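Local coordinates for metallo-beta-lactamase family protein (Staphylococcus aureus, PDB 3R2U), which binds iron in a metallo-beta-lactamase fold, carries a rhodanese-like domain in the same chain and probably oxidises persulfide sulfur, as related dioxygenases do, at residues A[79-84]-A[110-115]; A[99-104]-A[118-123]; A[141-146]-A[178-183]. All coordinates share one frame; numbering follows the deposited sequence. Where two conformers were deposited one is given.

Contact 1. Residues A[79-84]-A[110-115]; sequences THIHAD and LGYKNM. With FE (Fe (III) ion), chain E.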
loop_
_atom_site.group_PDB
_atom_site.type_symbol
_atom_site.label_atom_id
_atom_site.label_comp_id
_atom_site.label_asym_id
_atom_site.label_seq_id
_atom_site.Cartn_x
_atom_site.Cartn_y
_atom_site.Cartn_z
ATOM N N THR A 79 -14.945 14.844 -24.752
ATOM C CA THR A 79 -14.670 15.879 -25.742
ATOM C C THR A 79 -14.650 15.422 -27.207
ATOM O O THR A 79 -14.965 16.209 -28.108
ATOM C CB THR A 79 -13.369 16.618 -25.405
ATOM O OG1 THR A 79 -12.262 15.705 -25.401
ATOM C CG2 THR A 79 -13.480 17.275 -23.987
ATOM N N HIS A 80 -14.262 14.176 -27.449
ATOM C CA HIS A 80 -14.164 13.634 -28.803
ATOM C C HIS A 80 -13.816 12.160 -28.768
ATOM O O HIS A 80 -13.594 11.597 -27.685
ATOM C CB HIS A 80 -13.076 14.389 -29.603
ATOM C CG HIS A 80 -11.686 14.232 -29.072
ATOM N ND1 HIS A 80 -11.274 14.777 -27.874
ATOM C CD2 HIS A 80 -10.591 13.647 -29.614
ATOM C CE1 HIS A 80 -9.996 14.491 -27.682
ATOM N NE2 HIS A 80 -9.560 13.812 -28.728
ATOM N N ILE A 81 -13.771 11.535 -29.942
ATOM C CA ILE A 81 -13.421 10.124 -30.061
ATOM C C ILE A 81 -11.895 10.030 -29.918
ATOM O O ILE A 81 -11.151 10.435 -30.800
ATOM C CB ILE A 81 -13.900 9.523 -31.423
ATOM C CG1 ILE A 81 -15.411 9.739 -31.609
ATOM C CG2 ILE A 81 -13.548 8.064 -31.506
ATOM C CD1 ILE A 81 -15.988 9.165 -32.921
ATOM N N HIS A 82 -11.439 9.520 -28.778
ATOM C CA HIS A 82 -10.014 9.482 -28.470
ATOM C C HIS A 82 -9.217 8.466 -29.235
ATOM O O HIS A 82 -9.706 7.388 -29.553
ATOM C CB HIS A 82 -9.812 9.286 -26.971
ATOM C CG HIS A 82 -10.390 10.391 -26.163
ATOM N ND1 HIS A 82 -9.848 11.655 -26.157
ATOM C CD2 HIS A 82 -11.476 10.439 -25.356
ATOM C CE1 HIS A 82 -10.567 12.429 -25.363
ATOM N NE2 HIS A 82 -11.564 11.718 -24.874
ATOM N N ALA A 83 -7.977 8.843 -29.538
ATOM C CA ALA A 83 -7.050 7.994 -30.271
ATOM C C ALA A 83 -5.921 7.496 -29.390
ATOM O O ALA A 83 -5.137 6.658 -29.817
ATOM C CB ALA A 83 -6.451 8.781 -31.443
ATOM N N ASP A 84 -5.856 7.963 -28.156
ATOM C CA ASP A 84 -4.695 7.670 -27.321
ATOM C C ASP A 84 -4.958 7.076 -25.938
ATOM O O ASP A 84 -4.030 6.924 -25.148
ATOM C CB ASP A 84 -3.788 8.909 -27.253
ATOM C CG ASP A 84 -4.571 10.174 -27.068
ATOM O OD1 ASP A 84 -5.743 10.097 -26.655
ATOM O OD2 ASP A 84 -4.020 11.251 -27.336
ATOM N N LEU A 110 -18.767 8.617 -39.242
ATOM C CA LEU A 110 -17.616 8.670 -38.326
ATOM C C LEU A 110 -17.974 8.958 -36.862
ATOM O O LEU A 110 -17.102 9.208 -36.056
ATOM C CB LEU A 110 -16.603 9.717 -38.816
ATOM C CG LEU A 110 -16.058 9.455 -40.230
ATOM C CD1 LEU A 110 -15.150 10.594 -40.702
ATOM C CD2 LEU A 110 -15.321 8.116 -40.291
ATOM N N GLY A 111 -19.254 8.895 -36.523
ATOM C CA GLY A 111 -19.705 9.180 -35.164
ATOM C C GLY A 111 -19.683 7.972 -34.249
ATOM O O GLY A 111 -19.304 6.861 -34.651
ATOM N N TYR A 112 -20.079 8.207 -33.008
ATOM C CA TYR A 112 -20.130 7.150 -32.004
ATOM C C TYR A 112 -21.159 6.076 -32.373
ATOM O O TYR A 112 -22.246 6.392 -32.849
ATOM C CB TYR A 112 -20.534 7.731 -30.654
ATOM C CG TYR A 112 -19.511 8.580 -29.963
ATOM C CD1 TYR A 112 -19.411 9.942 -30.215
ATOM C CD2 TYR A 112 -18.691 8.033 -29.006
ATOM C CE1 TYR A 112 -18.481 10.725 -29.552
ATOM C CE2 TYR A 112 -17.762 8.796 -28.339
ATOM C CZ TYR A 112 -17.650 10.146 -28.610
ATOM O OH TYR A 112 -16.726 10.901 -27.917
ATOM N N LYS A 113 -20.813 4.818 -32.134
ATOM C CA LYS A 113 -21.714 3.699 -32.399
ATOM C C LYS A 113 -21.878 2.872 -31.126
ATOM O O LYS A 113 -21.129 3.051 -30.162
ATOM C CB LYS A 113 -21.158 2.796 -33.502
ATOM C CG LYS A 113 -20.768 3.517 -34.808
ATOM C CD LYS A 113 -21.970 4.068 -35.569
ATOM C CE LYS A 113 -21.500 4.941 -36.733
ATOM N NZ LYS A 113 -22.623 5.398 -37.579
ATOM N N ASN A 114 -22.878 1.993 -31.123
ATOM C CA ASN A 114 -23.105 1.064 -30.022
ATOM C C ASN A 114 -23.161 1.768 -28.677
ATOM O O ASN A 114 -22.535 1.318 -27.722
ATOM C CB ASN A 114 -21.970 0.009 -30.002
ATOM C CG ASN A 114 -21.874 -0.772 -31.301
ATOM O OD1 ASN A 114 -22.869 -0.976 -31.982
ATOM N ND2 ASN A 114 -20.675 -1.237 -31.635
ATOM N N MET A 115 -23.861 2.894 -28.608
ATOM C CA MET A 115 -23.914 3.668 -27.376
ATOM C C MET A 115 -25.033 3.192 -26.482
ATOM O O MET A 115 -26.037 2.721 -26.957
ATOM C CB MET A 115 -24.100 5.159 -27.663
ATOM C CG MET A 115 -22.914 5.814 -28.346
ATOM S SD MET A 115 -21.387 5.587 -27.450
ATOM C CE MET A 115 -21.667 6.671 -26.027
HETATM FE FE FE E . -7.374 13.108 -29.341
HETATM O O HOH W 1 -8.345 11.582 -30.864
HETATM O O HOH W 2 -7.653 11.662 -27.598
HETATM O O HOH W 3 -5.418 12.295 -29.740
#

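Contact 2. Residues A[99-104]-A[118-123]; sequences NIYVSG and HTHFVQ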
loop_
_atom_site.group_PDB
_atom_site.type_symbol
_atom_site.label_atom_id
_atom_site.label_comp_id
_atom_site.label_asym_id
_atom_site.label_seq_id
_atom_site.Cartn_x
_atom_site.Cartn_y
_atom_site.Cartn_z
ATOM N N ASN A 99 -25.963 9.938 -16.629
ATOM C CA ASN A 99 -26.247 10.531 -17.927
ATOM C C ASN A 99 -24.906 10.790 -18.593
ATOM O O ASN A 99 -24.000 11.306 -17.947
ATOM C CB ASN A 99 -27.005 11.836 -17.768
ATOM C CG ASN A 99 -28.442 11.616 -17.337
ATOM O OD1 ASN A 99 -28.866 12.093 -16.308
ATOM N ND2 ASN A 99 -29.166 10.849 -18.103
ATOM N N ILE A 100 -24.754 10.395 -19.854
ATOM C CA ILE A 100 -23.518 10.660 -20.571
ATOM C C ILE A 100 -23.773 11.536 -21.782
ATOM O O ILE A 100 -24.826 11.471 -22.402
ATOM C CB ILE A 100 -22.736 9.382 -20.925
ATOM C CG1 ILE A 100 -23.545 8.473 -21.858
ATOM C CG2 ILE A 100 -22.369 8.638 -19.618
ATOM C CD1 ILE A 100 -22.685 7.383 -22.508
ATOM N N TYR A 101 -22.789 12.381 -22.074
ATOM C CA TYR A 101 -22.869 13.381 -23.125
ATOM C C TYR A 101 -21.669 13.233 -24.026
ATOM O O TYR A 101 -20.524 13.300 -23.566
ATOM C CB TYR A 101 -22.902 14.789 -22.494
ATOM C CG TYR A 101 -24.057 14.932 -21.519
ATOM C CD1 TYR A 101 -23.958 14.416 -20.229
ATOM C CD2 TYR A 101 -25.248 15.542 -21.891
ATOM C CE1 TYR A 101 -24.993 14.506 -19.343
ATOM C CE2 TYR A 101 -26.313 15.638 -20.997
ATOM C CZ TYR A 101 -26.171 15.118 -19.724
ATOM O OH TYR A 101 -27.195 15.184 -18.805
ATOM N N VAL A 102 -21.933 12.967 -25.302
ATOM C CA VAL A 102 -20.884 12.838 -26.281
ATOM C C VAL A 102 -21.306 13.650 -27.507
ATOM O O VAL A 102 -22.476 13.984 -27.680
ATOM C CB VAL A 102 -20.622 11.373 -26.673
ATOM C CG1 VAL A 102 -20.248 10.535 -25.441
ATOM C CG2 VAL A 102 -21.810 10.789 -27.410
ATOM N N SER A 103 -20.346 13.974 -28.352
ATOM C CA SER A 103 -20.633 14.760 -29.522
ATOM C C SER A 103 -21.544 14.104 -30.568
ATOM O O SER A 103 -21.327 12.959 -30.993
ATOM C CB SER A 103 -19.326 15.181 -30.202
ATOM O OG SER A 103 -19.592 15.939 -31.394
ATOM N N GLY A 104 -22.559 14.868 -30.978
ATOM C CA GLY A 104 -23.429 14.503 -32.087
ATOM C C GLY A 104 -23.067 15.367 -33.288
ATOM O O GLY A 104 -23.830 15.461 -34.229
ATOM N N HIS A 118 -30.188 6.100 -23.982
ATOM C CA HIS A 118 -30.308 7.405 -23.349
ATOM C C HIS A 118 -29.053 8.294 -23.424
ATOM O O HIS A 118 -29.048 9.392 -22.873
ATOM C CB HIS A 118 -30.805 7.255 -21.903
ATOM C CG HIS A 118 -32.068 6.462 -21.790
ATOM N ND1 HIS A 118 -33.300 6.976 -22.135
ATOM C CD2 HIS A 118 -32.291 5.189 -21.385
ATOM C CE1 HIS A 118 -34.228 6.054 -21.942
ATOM N NE2 HIS A 118 -33.642 4.961 -21.489
ATOM N N THR A 119 -28.004 7.834 -24.110
ATOM C CA THR A 119 -26.820 8.664 -24.351
ATOM C C THR A 119 -27.298 9.999 -24.926
ATOM O O THR A 119 -28.248 10.028 -25.697
ATOM C CB THR A 119 -25.898 7.988 -25.385
ATOM O OG1 THR A 119 -25.349 6.808 -24.811
ATOM C CG2 THR A 119 -24.752 8.907 -25.832
ATOM N N HIS A 120 -26.680 11.103 -24.530
ATOM C CA HIS A 120 -27.063 12.407 -25.070
ATOM C C HIS A 120 -26.044 12.819 -26.109
ATOM O O HIS A 120 -24.871 12.956 -25.799
ATOM C CB HIS A 120 -27.123 13.480 -23.975
ATOM C CG HIS A 120 -28.175 13.232 -22.954
ATOM N ND1 HIS A 120 -27.944 12.488 -21.817
ATOM C CD2 HIS A 120 -29.475 13.611 -22.904
ATOM C CE1 HIS A 120 -29.060 12.420 -21.107
ATOM N NE2 HIS A 120 -30.003 13.093 -21.746
ATOM N N PHE A 121 -26.488 12.980 -27.342
ATOM C CA PHE A 121 -25.623 13.436 -28.419
ATOM C C PHE A 121 -25.793 14.935 -28.462
ATOM O O PHE A 121 -26.828 15.432 -28.885
ATOM C CB PHE A 121 -26.020 12.779 -29.729
ATOM C CG PHE A 121 -25.818 11.297 -29.727
ATOM C CD1 PHE A 121 -26.832 10.445 -29.331
ATOM C CD2 PHE A 121 -24.599 10.757 -30.087
ATOM C CE1 PHE A 121 -26.636 9.070 -29.326
ATOM C CE2 PHE A 121 -24.404 9.388 -30.092
ATOM C CZ PHE A 121 -25.416 8.551 -29.715
ATOM N N VAL A 122 -24.788 15.655 -27.996
ATOM C CA VAL A 122 -24.891 17.098 -27.892
ATOM C C VAL A 122 -24.347 17.837 -29.094
ATOM O O VAL A 122 -23.481 17.342 -29.817
ATOM C CB VAL A 122 -24.217 17.615 -26.586
ATOM C CG1 VAL A 122 -24.939 17.024 -25.381
ATOM C CG2 VAL A 122 -22.716 17.269 -26.539
ATOM N N GLN A 123 -24.863 19.041 -29.308
ATOM C CA GLN A 123 -24.420 19.867 -30.414
ATOM C C GLN A 123 -24.037 21.251 -29.956
ATOM O O GLN A 123 -24.305 21.639 -28.829
ATOM C CB GLN A 123 -25.523 19.916 -31.452
ATOM C CG GLN A 123 -25.719 18.553 -32.110
ATOM C CD GLN A 123 -26.724 18.558 -33.212
ATOM O OE1 GLN A 123 -27.677 19.333 -33.200
ATOM N NE2 GLN A 123 -26.531 17.675 -34.180
HETATM O O HOH W 4 -27.250 9.228 -20.984
#

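Contact 3. Residues A[141-146]-A[178-183]; sequences PGHTPE and RPDLLE. With FE (Fe (III) ion), chain E.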
loop_
_atom_site.group_PDB
_atom_site.type_symbol
_atom_site.label_atom_id
_atom_site.label_comp_id
_atom_site.label_asym_id
_atom_site.label_seq_id
_atom_site.Cartn_x
_atom_site.Cartn_y
_atom_site.Cartn_z
ATOM N N PRO A 141 -14.195 21.821 -34.074
ATOM C CA PRO A 141 -13.585 20.816 -34.937
ATOM C C PRO A 141 -12.164 21.182 -35.326
ATOM O O PRO A 141 -11.780 22.360 -35.263
ATOM C CB PRO A 141 -14.501 20.806 -36.159
ATOM C CG PRO A 141 -15.127 22.150 -36.190
ATOM C CD PRO A 141 -15.229 22.606 -34.770
ATOM N N GLY A 142 -11.381 20.183 -35.707
ATOM C CA GLY A 142 -9.992 20.418 -36.140
ATOM C C GLY A 142 -9.141 19.194 -35.854
ATOM O O GLY A 142 -8.626 18.551 -36.767
ATOM N N HIS A 143 -8.988 18.890 -34.575
ATOM C CA HIS A 143 -8.287 17.697 -34.157
ATOM C C HIS A 143 -9.090 16.516 -34.709
ATOM O O HIS A 143 -8.524 15.583 -35.277
ATOM C CB HIS A 143 -8.174 17.668 -32.639
ATOM C CG HIS A 143 -7.577 16.411 -32.110
ATOM N ND1 HIS A 143 -6.277 16.040 -32.375
ATOM C CD2 HIS A 143 -8.094 15.445 -31.315
ATOM C CE1 HIS A 143 -6.022 14.888 -31.774
ATOM N NE2 HIS A 143 -7.109 14.507 -31.128
ATOM N N THR A 144 -10.412 16.592 -34.549
ATOM C CA THR A 144 -11.347 15.642 -35.131
ATOM C C THR A 144 -12.559 16.442 -35.579
ATOM O O THR A 144 -12.807 17.540 -35.045
ATOM C CB THR A 144 -11.840 14.557 -34.159
ATOM O OG1 THR A 144 -12.640 15.162 -33.133
ATOM C CG2 THR A 144 -10.675 13.796 -33.576
ATOM N N PRO A 145 -13.316 15.912 -36.558
ATOM C CA PRO A 145 -14.483 16.659 -37.022
ATOM C C PRO A 145 -15.584 16.830 -35.959
ATOM O O PRO A 145 -16.372 17.793 -36.034
ATOM C CB PRO A 145 -14.999 15.826 -38.218
ATOM C CG PRO A 145 -13.879 14.819 -38.532
ATOM C CD PRO A 145 -13.169 14.612 -37.241
ATOM N N GLU A 146 -15.629 15.920 -34.982
ATOM C CA GLU A 146 -16.674 15.960 -33.953
ATOM C C GLU A 146 -16.268 16.639 -32.645
ATOM O O GLU A 146 -17.111 16.799 -31.778
ATOM C CB GLU A 146 -17.195 14.551 -33.627
ATOM C CG GLU A 146 -16.334 13.722 -32.652
ATOM C CD GLU A 146 -15.024 13.231 -33.243
ATOM O OE1 GLU A 146 -14.899 13.160 -34.481
ATOM O OE2 GLU A 146 -14.125 12.883 -32.459
ATOM N N ARG A 178 -3.541 18.372 -33.698
ATOM C CA ARG A 178 -3.326 18.205 -35.117
ATOM C C ARG A 178 -4.428 17.277 -35.570
ATOM O O ARG A 178 -4.891 16.443 -34.784
ATOM C CB ARG A 178 -1.962 17.553 -35.419
ATOM C CG ARG A 178 -0.703 18.332 -34.920
ATOM C CD ARG A 178 -0.713 19.755 -35.402
ATOM N NE ARG A 178 0.593 20.434 -35.379
ATOM C CZ ARG A 178 1.010 21.296 -34.444
ATOM N NH1 ARG A 178 0.263 21.610 -33.397
ATOM N NH2 ARG A 178 2.203 21.853 -34.562
ATOM N N PRO A 179 -4.848 17.382 -36.845
ATOM C CA PRO A 179 -5.902 16.480 -37.301
ATOM C C PRO A 179 -5.486 15.014 -37.233
ATOM O O PRO A 179 -4.420 14.666 -37.729
ATOM C CB PRO A 179 -6.122 16.900 -38.756
ATOM C CG PRO A 179 -5.567 18.291 -38.851
ATOM C CD PRO A 179 -4.426 18.320 -37.897
ATOM N N ASP A 180 -6.298 14.181 -36.575
ATOM C CA ASP A 180 -6.048 12.727 -36.525
ATOM C C ASP A 180 -6.016 12.194 -37.946
ATOM O O ASP A 180 -6.859 12.556 -38.760
ATOM C CB ASP A 180 -7.152 11.976 -35.751
ATOM C CG ASP A 180 -6.952 12.007 -34.253
ATOM O OD1 ASP A 180 -5.885 12.487 -33.810
ATOM O OD2 ASP A 180 -7.849 11.535 -33.514
ATOM N N LEU A 181 -5.048 11.330 -38.239
ATOM C CA LEU A 181 -4.936 10.754 -39.566
ATOM C C LEU A 181 -6.018 9.705 -39.799
ATOM O O LEU A 181 -6.643 9.221 -38.864
ATOM C CB LEU A 181 -3.543 10.150 -39.805
ATOM C CG LEU A 181 -2.346 11.114 -39.809
ATOM C CD1 LEU A 181 -1.096 10.415 -40.386
ATOM C CD2 LEU A 181 -2.661 12.396 -40.608
ATOM N N LEU A 182 -6.234 9.370 -41.066
ATOM C CA LEU A 182 -7.247 8.392 -41.448
ATOM C C LEU A 182 -6.579 7.120 -41.922
ATOM O O LEU A 182 -5.402 7.127 -42.303
ATOM C CB LEU A 182 -8.134 8.945 -42.569
ATOM C CG LEU A 182 -8.900 10.235 -42.257
ATOM C CD1 LEU A 182 -9.636 10.711 -43.509
ATOM C CD2 LEU A 182 -9.867 10.039 -41.073
ATOM N N GLU A 183 -7.329 6.025 -41.890
ATOM C CA GLU A 183 -6.804 4.770 -42.376
ATOM C C GLU A 183 -6.666 4.818 -43.895
ATOM O O GLU A 183 -7.531 5.358 -44.601
ATOM C CB GLU A 183 -7.693 3.598 -41.985
ATOM C CG GLU A 183 -7.768 3.331 -40.499
ATOM C CD GLU A 183 -8.397 1.985 -40.203
ATOM O OE1 GLU A 183 -8.562 1.189 -41.156
ATOM O OE2 GLU A 183 -8.717 1.716 -39.027
HETATM FE FE FE E . -7.374 13.108 -29.341
HETATM O O HOH W 5 -9.239 13.892 -38.133
HETATM O O HOH W 1 -8.345 11.582 -30.864
HETATM O O HOH W 2 -7.653 11.662 -27.598
HETATM O O HOH W 3 -5.418 12.295 -29.740
#

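Contact 1. Residues A[79-84]-A[110-115]
With CG1 beside the backbone N (chi1 -56°) and CD1 trans beyond it, Ile81 sends its longer branch along the 110-115 loop, where Tyr112 has its ring turned broadside to it. The two side chains run past each other in opposite senses. Ile81 was modelled in two conformers, so its contacts are less certain; in one of them CG1 of Ile81 lies over one face of the Tyr112 ring, 4.0 Å from its centroid and 19° off the ring normal, a CH-pi contact displaced toward the CZ and CE1 rim. CD1 of Ile81 comes within 3.3 Å of Leu110 O. Beyond the ring, the OH of Tyr112 lies 3.2 Å from His80 O, while its hydrogen bond is made with Glu78.

The packing illustrates how a buried apolar residue can sit between a metal ligand, His80, and a second-shell histidine, His82, in the HxHxD sequence of the metallo-beta-lactamase superfamily. His80 binds iron through NE2 at 2.4 Å, and its ND1 donates to Thr79 OG1 at 2.8 Å, close to the ring plane, which, with the iron bond, helps to fix the ring's rotation. His82 and Asp84 instead hold a metal-bound water, through ND1 and OD1 respectively. Helix 269-279 covers this loop, Lys274 reaching Ile81 O and Asn277 reaching His82 O, while the Tyr112 ring packs against Val102 of strand 99-103.

Contact 2. Residues A[99-104]-A[118-123]
The parallel pairing of strands 99-103 and 120-122 forms one edge of the first beta sheet of the metallo-beta-lactamase sandwich, and the chain between them returns through a connection without helix or strand. Tyr101 pairs with His120, Val102 with Phe121 and Ser103 with Val122. As in any parallel pair, alternate residues of each strand bond across: Val102 gives its N to His120 O at 3.0 Å and takes Val122 N on its O at 2.9 Å, and Gly104 N prolongs the series to Val122 O.

On one face of the sheet Tyr101 and His120 point the same way, their ring planes 11° apart but slid so far that they barely overlap, with centroids 4.6 Å apart. Val122 CG1 meets the edge of the Tyr101 ring at CD2. Val102 and Phe121 run side by side on the other face, and CG2 of Val102 also touches Thr119 CG2. Ile100, its side chain packed on helix 89-96, uses its carbonyl O twice: His120 N binds it at 2.8 Å, and because His120 CG lies beside its own backbone N (chi1 -65°), the ring atom His120 ND1 reaches the same oxygen in a weak bond at 3.3 Å.

Contact 3. Residues A[141-146]-A[178-183]
From its CB, 4.1 Å from Arg178 O, the His143 side chain leads away from the backbone N (chi1 175°) and lays its ring beside the 178-183 loop. CG also faces Arg178 O. His143 ND1 donates to Arg178 O at 2.8 Å, although the bond is bent and the oxygen sits 28° out of the ring plane. The next atom, His143 CE1, approaches Asp180 OD1 to 3.2 Å, with carboxylate and ring planes turned 70° apart. At the tip, His143 NE2 binds iron at 2.3 Å, and CD2 flanks the metal beside it. Gripped at ND1 and at NE2, the ring has its rotation set from both ends.

His80 and Asp169 complete the protein ligands of the metal, a two-histidine, one-carboxylate set like that of mononuclear iron enzymes such as the ETHE1-type dioxygenases. Three waters are also bound to the iron. Asp180 works in the second shell: its OD2 accepts a hydrogen bond from one of those waters at 2.7 Å and would probably help to orient it. Lys274 makes a long, weak ion pair with the same carboxylate. Thr144 runs alongside, its CG2 3.6 Å from Asp180 OD2, while its OG1 bonds to Ser147.

Behind the ring the backbones are joined directly. Asp180 N donates to His143 O at 2.9 Å, in the carbonyl plane, and Pro179 CA sends a C-H toward that same oxygen at 3.4 Å.

Followed from the N terminus, the chain leaves strand 72-77, passes the iron-binding loop 79-84, forms helix 89-96 and runs up strand 99-103 before 110-115 returns to close contact 1. Contact 2 opens inside that loop and closes after it, at 118-123, so the two cross; Tyr112 packing on Val102 joins them. Contact 3 follows in series: its 141-146 loop lies between strands 133-139 and 148-153 of the second sheet and meets 178-183, ahead of helix 191-206. Iron and its waters unite contacts 1 and 3. Glu146, in the 141-146 loop, ties contact 3 to the other two, its carboxylate bonding to Ile81 N and its backbone O to Ser103 OG on strand 99-103.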